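Local coordinates for lipoprotein signal peptidase (Staphylococcus aureus, PDB 6RYO), which probably removes signal peptides from bacterial membrane prolipoproteins, cutting as an aspartic peptidase just before the lipid-modified cysteine, at residues Y29-G32 with T33-I37. Residues are numbered along the deposited sequence; the frame is centred on the assembly and turned at random.
Sequences YFIG and TSILI. With OLC ((2R)-2,3-dihydroxypropyl (9Z)-octadec-9-enoate), chain F.
Two donors of Ser-34 grip the carbonyl oxygen of Phe-30: the hydroxyl OG at 2.7 Å from Phe-30 O, and the backbone N of Ser-34 at 2.9 Å from the same oxygen. The two approach differently. The amide comes nearly end-on and close to the carbonyl plane, whereas the hydroxyl reaches in from above it, 40° out. With chi1 at -59°, OG stands beside its own backbone N and opposite the carbonyl carbon, and this turns the hydroxyl back towards the N-terminal end of the helix, onto the N-cap carbonyl. The contact lies at the start of helix 31-55, over its first two turns, with the N-cap position held by Phe-30 at the centre of an inverse gamma turn; the predicted transmembrane span begins at Ile-35. The regular i to i+4 pattern continues with Ile-35 N bonded to Ile-31 O at 3.1 Å. The side chains of the same two residues run side by side in the same direction, CD1 of Ile-35 lying 3.7 Å from CG1 of Ile-31. Leu-36 folds over Gly-32 instead, its CD2 3.2 Å from Gly-32 O, since chi1 of 68° sets CG between the backbone N and the carbonyl carbon. Beyond it a monoolein molecule lies against the helix: its ester oxygen O20 is 3.3 Å from Leu-36 CD1, its glycerol carbon C21 is 3.6 Å from Thr-33 CG2, and its acyl chain passes Ile-37 CG1. Helix 114-137 packs against Ser-34 and Ile-37, and Gln-117 of that helix accepts a hydrogen bond from Phe-30 N.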
loop_
_atom_site.group_PDB
_atom_site.type_symbol
_atom_site.label_atom_id
_atom_site.label_comp_id
_atom_site.label_asym_id
_atom_site.label_seq_id
_atom_site.Cartn_x
_atom_site.Cartn_y
_atom_site.Cartn_z
ATOM N N TYR A 29 -20.338 -2.368 -12.103
ATOM C CA TYR A 29 -18.969 -2.071 -11.702
ATOM C C TYR A 29 -18.832 -0.569 -11.517
ATOM O O TYR A 29 -19.017 0.196 -12.469
ATOM C CB TYR A 29 -17.963 -2.572 -12.739
ATOM C CG TYR A 29 -18.079 -4.043 -13.055
ATOM C CD1 TYR A 29 -17.749 -5.003 -12.109
ATOM C CD2 TYR A 29 -18.505 -4.469 -14.305
ATOM C CE1 TYR A 29 -17.850 -6.348 -12.396
ATOM C CE2 TYR A 29 -18.608 -5.812 -14.602
ATOM C CZ TYR A 29 -18.280 -6.747 -13.644
ATOM O OH TYR A 29 -18.379 -8.086 -13.933
ATOM N N PHE A 30 -18.506 -0.148 -10.294
ATOM C CA PHE A 30 -18.247 1.261 -9.990
ATOM C C PHE A 30 -16.824 1.613 -10.431
ATOM O O PHE A 30 -15.936 1.911 -9.629
ATOM C CB PHE A 30 -18.457 1.540 -8.508
ATOM C CG PHE A 30 -19.887 1.412 -8.053
ATOM C CD1 PHE A 30 -20.431 0.171 -7.767
ATOM C CD2 PHE A 30 -20.682 2.537 -7.899
ATOM C CE1 PHE A 30 -21.743 0.052 -7.344
ATOM C CE2 PHE A 30 -21.997 2.424 -7.475
ATOM C CZ PHE A 30 -22.527 1.179 -7.198
ATOM N N ILE A 31 -16.621 1.581 -11.750
ATOM C CA ILE A 31 -15.289 1.818 -12.301
ATOM C C ILE A 31 -14.862 3.269 -12.092
ATOM O O ILE A 31 -13.682 3.550 -11.852
ATOM C CB ILE A 31 -15.253 1.417 -13.788
ATOM C CG1 ILE A 31 -13.880 1.709 -14.397
ATOM C CG2 ILE A 31 -16.352 2.127 -14.559
ATOM C CD1 ILE A 31 -13.758 1.315 -15.852
ATOM N N GLY A 32 -15.806 4.209 -12.171
ATOM C CA GLY A 32 -15.455 5.606 -11.970
ATOM C C GLY A 32 -14.953 5.887 -10.566
ATOM O O GLY A 32 -13.962 6.596 -10.381
ATOM N N THR A 33 -15.625 5.326 -9.559
ATOM C CA THR A 33 -15.202 5.542 -8.179
ATOM C C THR A 33 -13.946 4.743 -7.849
ATOM O O THR A 33 -13.053 5.241 -7.152
ATOM C CB THR A 33 -16.334 5.177 -7.215
ATOM O OG1 THR A 33 -17.491 5.976 -7.499
ATOM C CG2 THR A 33 -15.904 5.414 -5.775
ATOM N N SER A 34 -13.854 3.509 -8.349
ATOM C CA SER A 34 -12.742 2.636 -7.980
ATOM C C SER A 34 -11.408 3.167 -8.494
ATOM O O SER A 34 -10.403 3.137 -7.772
ATOM C CB SER A 34 -12.996 1.226 -8.508
ATOM O OG SER A 34 -14.204 0.704 -7.982
ATOM N N ILE A 35 -11.378 3.660 -9.734
ATOM C CA ILE A 35 -10.110 4.052 -10.347
ATOM C C ILE A 35 -9.569 5.329 -9.711
ATOM O O ILE A 35 -8.384 5.410 -9.367
ATOM C CB ILE A 35 -10.274 4.198 -11.870
ATOM C CG1 ILE A 35 -10.430 2.816 -12.512
ATOM C CG2 ILE A 35 -9.096 4.954 -12.468
ATOM C CD1 ILE A 35 -10.408 2.837 -14.017
ATOM N N LEU A 36 -10.421 6.345 -9.540
ATOM C CA LEU A 36 -9.939 7.591 -8.951
ATOM C C LEU A 36 -9.614 7.435 -7.471
ATOM O O LEU A 36 -8.834 8.228 -6.934
ATOM C CB LEU A 36 -10.949 8.725 -9.172
ATOM C CG LEU A 36 -12.322 8.778 -8.499
ATOM C CD1 LEU A 36 -12.233 9.450 -7.145
ATOM C CD2 LEU A 36 -13.308 9.523 -9.383
ATOM N N ILE A 37 -10.191 6.436 -6.800
ATOM C CA ILE A 37 -9.687 6.049 -5.486
ATOM C C ILE A 37 -8.260 5.532 -5.614
ATOM O O ILE A 37 -7.358 5.949 -4.880
ATOM C CB ILE A 37 -10.613 5.006 -4.833
ATOM C CG1 ILE A 37 -11.856 5.682 -4.254
ATOM C CG2 ILE A 37 -9.876 4.235 -3.751
ATOM C CD1 ILE A 37 -12.797 4.733 -3.541
HETATM C C10 OLC F . -6.245 10.273 1.404
HETATM C C9 OLC F . -7.185 9.995 0.527
HETATM C C11 OLC F . -4.840 9.697 1.245
HETATM C C8 OLC F . -6.891 9.089 -0.669
HETATM C C24 OLC F . -17.294 10.175 -7.054
HETATM C C12 OLC F . -3.892 10.453 2.172
HETATM C C7 OLC F . -8.169 8.779 -1.450
HETATM C C13 OLC F . -2.445 10.126 1.811
HETATM C C6 OLC F . -9.368 9.520 -0.858
HETATM C C14 OLC F . -1.583 11.369 2.012
HETATM C C5 OLC F . -10.608 9.261 -1.710
HETATM C C4 OLC F . -10.612 10.210 -2.905
HETATM C C3 OLC F . -12.054 10.537 -3.278
HETATM C C2 OLC F . -12.799 9.255 -3.647
HETATM C C21 OLC F . -16.060 8.997 -5.224
HETATM C C1 OLC F . -14.283 9.568 -3.805
HETATM C C22 OLC F . -17.192 9.973 -5.544
HETATM O O19 OLC F . -14.959 9.716 -2.843
HETATM O O25 OLC F . -18.618 9.989 -7.474
HETATM O O23 OLC F . -18.401 9.459 -5.057
HETATM O O20 OLC F . -14.854 9.693 -5.077
#